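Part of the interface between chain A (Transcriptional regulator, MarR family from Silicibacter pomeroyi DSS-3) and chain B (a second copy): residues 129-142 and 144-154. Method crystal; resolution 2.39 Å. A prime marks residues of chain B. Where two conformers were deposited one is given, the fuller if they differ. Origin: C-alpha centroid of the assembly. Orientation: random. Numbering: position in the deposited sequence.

Chain A (129-142) ELLRAVSDQDMVEA
Chain B 144-154: AALRGILESMQ

In chain A, Glu129 and Leu130 are helical; Leu131 is the first residue to leave helical phi/psi (-98/18), and a type I turn spans Leu131 to Val134, closed by Val134 N to Leu131 O at 3.1 Å. Val134 and Ser135 are extended (phi/psi -90/126 and -72/145), and a second helix runs from Asp136 through Ala142. Ser135 caps it: with chi1 p, its OG accepts from Asp138 N at 3.2 Å. Chain B is helical from before Ala144′ to at least Ser152′. The helix from Asp136 and the chain B helix run roughly antiparallel, at 146°, their axes approaching to 8.4 Å. In register, Ala142 CA lies 5.0 Å from Ala145′ CA, and Val134 CA 5.6 Å from Ile149′ CA.

Small residues permit the close approach. Ala142 CB meets Ala145′ CB at 3.7 Å, and Ala145′ CB also rests 3.5 Å from Asp138 O. At Gly148′ a CB would point toward chain A and clash with Asp138 OD2; its absence lets that carboxylate (chi1 m) settle 3.3 Å from Gly148′ C.

Apolar contacts continue along the interface. Ile149′ (m, t) sets CG1 3.8 Å from Val134 CG1, while its CD1 reaches Ala142 CB at 4.0 Å. Leu146′ (m, t) points away at CB, yet its CD2 comes within 4.0 Å of Ala142 CB. Val134 (t) also packs CG2 against Met153′ CG at 3.7 Å. Met153′, a selenomethionine (m, t, chi3 92°), is long enough to reach the turn and the helical residue before it: SE lies 3.9 Å from Leu131 CD2 (m, t), and CE 3.6 Å from Leu130 O.

No direct hydrogen bond joins the stretches. Instead, one water accepts from Ser135 N (3.0 Å), donates to Asp138 OD2 (2.8 Å) and hydrogen-bonds Ser152′ OG (2.7 Å; chi1 p). Nearby, Ala133 CB, pointing toward chain B, approaches Ser152′ O at 3.1 Å.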

# COMPACT_ATOMS: atom_id res chain seq x y z
N GLU A 129 -18.40 -4.70 3.95
CA GLU A 129 -18.31 -6.16 4.21
C GLU A 129 -16.96 -6.59 4.73
O GLU A 129 -16.89 -7.42 5.65
CB GLU A 129 -18.65 -7.03 3.00
CG GLU A 129 -18.20 -8.50 3.21
CD GLU A 129 -18.16 -9.33 1.92
OE1 GLU A 129 -17.40 -8.98 0.97
OE2 GLU A 129 -18.88 -10.33 1.87
N LEU A 130 -15.88 -6.07 4.16
CA LEU A 130 -14.55 -6.46 4.68
C LEU A 130 -14.40 -6.04 6.14
O LEU A 130 -13.83 -6.76 6.93
CB LEU A 130 -13.41 -5.91 3.82
CG LEU A 130 -13.43 -6.48 2.39
CD1 LEU A 130 -12.70 -5.57 1.40
CD2 LEU A 130 -12.87 -7.91 2.38
N LEU A 131 -14.98 -4.89 6.49
CA LEU A 131 -14.80 -4.29 7.81
C LEU A 131 -15.98 -4.60 8.76
O LEU A 131 -16.17 -3.92 9.77
CB LEU A 131 -14.60 -2.76 7.64
CG LEU A 131 -13.35 -2.32 6.87
CD1 LEU A 131 -13.28 -0.80 6.71
CD2 LEU A 131 -12.06 -2.83 7.58
N ARG A 132 -16.77 -5.62 8.41
CA ARG A 132 -18.03 -5.94 9.10
C ARG A 132 -17.90 -6.26 10.58
O ARG A 132 -18.87 -6.04 11.34
CB ARG A 132 -18.79 -7.07 8.40
CG ARG A 132 -18.09 -8.41 8.41
CD ARG A 132 -18.83 -9.39 7.56
NE ARG A 132 -18.24 -10.73 7.58
CZ ARG A 132 -17.19 -11.12 6.85
NH1 ARG A 132 -16.56 -10.29 6.03
NH2 ARG A 132 -16.78 -12.37 6.92
N ALA A 133 -16.72 -6.77 10.98
CA ALA A 133 -16.49 -7.18 12.37
C ALA A 133 -15.76 -6.12 13.19
O ALA A 133 -15.53 -6.29 14.38
CB ALA A 133 -15.71 -8.49 12.41
N VAL A 134 -15.42 -5.02 12.53
CA VAL A 134 -14.57 -3.97 13.07
C VAL A 134 -15.43 -2.91 13.78
O VAL A 134 -16.38 -2.34 13.20
CB VAL A 134 -13.76 -3.33 11.91
CG1 VAL A 134 -12.90 -2.17 12.39
CG2 VAL A 134 -12.90 -4.41 11.18
N SER A 135 -15.09 -2.64 15.04
CA SER A 135 -15.81 -1.67 15.86
C SER A 135 -15.55 -0.24 15.42
O SER A 135 -14.44 0.09 14.97
CB SER A 135 -15.45 -1.83 17.35
OG SER A 135 -14.18 -1.27 17.61
N ASP A 136 -16.59 0.57 15.54
CA ASP A 136 -16.54 2.00 15.27
C ASP A 136 -15.45 2.65 16.08
O ASP A 136 -14.73 3.49 15.58
CB ASP A 136 -17.87 2.67 15.64
CG ASP A 136 -18.99 2.38 14.65
OD1 ASP A 136 -18.72 1.94 13.53
OD2 ASP A 136 -20.16 2.63 15.01
N GLN A 137 -15.32 2.27 17.34
CA GLN A 137 -14.30 2.85 18.20
C GLN A 137 -12.89 2.67 17.66
O GLN A 137 -12.16 3.66 17.62
CB GLN A 137 -14.41 2.32 19.63
CG GLN A 137 -13.61 3.08 20.65
CD GLN A 137 -12.89 2.12 21.59
OE1 GLN A 137 -13.42 1.76 22.65
NE2 GLN A 137 -11.68 1.66 21.18
N ASP A 138 -12.51 1.45 17.26
CA ASP A 138 -11.17 1.16 16.68
C ASP A 138 -10.88 1.99 15.43
O ASP A 138 -9.75 2.45 15.22
CB ASP A 138 -11.04 -0.31 16.31
CG ASP A 138 -10.63 -1.17 17.48
OD1 ASP A 138 -10.29 -0.60 18.54
OD2 ASP A 138 -10.65 -2.42 17.34
N MSE A 139 -11.91 2.16 14.60
CA MSE A 139 -11.83 2.96 13.38
C MSE A 139 -11.71 4.44 13.65
O MSE A 139 -10.93 5.09 13.01
CB MSE A 139 -13.06 2.74 12.50
CG MSE A 139 -13.14 1.37 12.00
SE MSE A 139 -14.38 1.22 10.54
CE MSE A 139 -16.10 1.80 11.32
N VAL A 140 -12.50 4.96 14.59
CA VAL A 140 -12.42 6.35 15.01
C VAL A 140 -11.02 6.68 15.57
O VAL A 140 -10.44 7.70 15.20
CB VAL A 140 -13.53 6.66 16.02
CG1 VAL A 140 -13.18 7.86 16.84
CG2 VAL A 140 -14.83 6.88 15.27
N GLU A 141 -10.48 5.81 16.44
CA GLU A 141 -9.17 6.03 17.05
C GLU A 141 -7.99 5.86 16.09
O GLU A 141 -7.05 6.65 16.16
CB GLU A 141 -8.97 5.14 18.30
CG GLU A 141 -9.65 5.69 19.56
CD GLU A 141 -10.00 4.59 20.55
OE1 GLU A 141 -9.63 3.42 20.29
OE2 GLU A 141 -10.63 4.90 21.59
N ALA A 142 -8.02 4.85 15.22
CA ALA A 142 -7.00 4.70 14.15
C ALA A 142 -6.96 5.96 13.29
O ALA A 142 -5.92 6.49 12.99
CB ALA A 142 -7.30 3.49 13.25
N ALA B 144 -2.11 0.56 18.22
CA ALA B 144 -3.02 -0.19 19.08
C ALA B 144 -4.41 -0.31 18.44
O ALA B 144 -5.08 -1.32 18.60
CB ALA B 144 -3.11 0.45 20.48
N ALA B 145 -4.84 0.74 17.74
CA ALA B 145 -6.11 0.72 17.01
C ALA B 145 -6.05 -0.21 15.79
O ALA B 145 -6.93 -1.02 15.59
CB ALA B 145 -6.56 2.13 16.62
N LEU B 146 -4.99 -0.15 14.99
CA LEU B 146 -4.89 -1.01 13.80
C LEU B 146 -4.81 -2.50 14.16
O LEU B 146 -5.41 -3.34 13.47
CB LEU B 146 -3.71 -0.62 12.96
CG LEU B 146 -3.69 0.77 12.34
CD1 LEU B 146 -2.30 0.98 11.70
CD2 LEU B 146 -4.82 1.01 11.32
N ARG B 147 -4.05 -2.83 15.21
CA ARG B 147 -3.99 -4.17 15.74
C ARG B 147 -5.38 -4.63 16.18
O ARG B 147 -5.73 -5.80 15.98
CB ARG B 147 -2.98 -4.23 16.92
CG ARG B 147 -3.03 -5.54 17.69
CD ARG B 147 -1.94 -5.69 18.79
NE ARG B 147 -1.90 -4.58 19.77
CZ ARG B 147 -2.07 -4.71 21.09
NH1 ARG B 147 -2.30 -5.91 21.65
NH2 ARG B 147 -2.01 -3.63 21.88
N GLY B 148 -6.17 -3.74 16.78
CA GLY B 148 -7.55 -4.06 17.16
C GLY B 148 -8.41 -4.39 15.94
O GLY B 148 -9.14 -5.36 15.95
N ILE B 149 -8.32 -3.55 14.89
CA ILE B 149 -8.98 -3.76 13.59
C ILE B 149 -8.61 -5.11 12.97
O ILE B 149 -9.49 -5.89 12.61
CB ILE B 149 -8.65 -2.61 12.62
CG1 ILE B 149 -9.28 -1.30 13.12
CG2 ILE B 149 -9.19 -2.90 11.22
CD1 ILE B 149 -8.93 -0.08 12.33
N LEU B 150 -7.31 -5.39 12.91
CA LEU B 150 -6.79 -6.63 12.35
C LEU B 150 -7.31 -7.86 13.08
O LEU B 150 -7.82 -8.76 12.45
CB LEU B 150 -5.26 -6.63 12.36
CG LEU B 150 -4.65 -5.65 11.37
CD1 LEU B 150 -3.15 -5.41 11.63
CD2 LEU B 150 -4.88 -6.19 9.97
N GLU B 151 -7.17 -7.85 14.41
CA GLU B 151 -7.64 -8.91 15.32
C GLU B 151 -9.10 -9.26 15.03
O GLU B 151 -9.43 -10.43 14.87
CB GLU B 151 -7.47 -8.46 16.80
CG GLU B 151 -7.98 -9.48 17.86
CD GLU B 151 -7.72 -9.06 19.33
OE1 GLU B 151 -7.58 -7.85 19.64
OE2 GLU B 151 -7.68 -9.96 20.20
N SER B 152 -9.94 -8.24 14.91
CA SER B 152 -11.37 -8.47 14.75
C SER B 152 -11.77 -8.88 13.32
O SER B 152 -12.85 -9.43 13.11
CB SER B 152 -12.19 -7.31 15.30
OG SER B 152 -12.18 -6.22 14.44
N MSE B 153 -10.87 -8.64 12.37
CA MSE B 153 -10.99 -9.17 11.01
C MSE B 153 -10.49 -10.61 10.98
O MSE B 153 -10.71 -11.32 10.00
CB MSE B 153 -10.17 -8.33 10.03
CG MSE B 153 -10.85 -7.04 9.63
SE MSE B 153 -9.73 -5.85 8.50
CE MSE B 153 -10.22 -6.40 6.68
N GLN B 154 -9.86 -11.03 12.08
CA GLN B 154 -9.32 -12.39 12.35
C GLN B 154 -8.11 -12.69 11.50
O GLN B 154 -7.06 -12.06 11.66
CB GLN B 154 -10.41 -13.49 12.22
O HOH W 1 -12.45 -3.83 15.72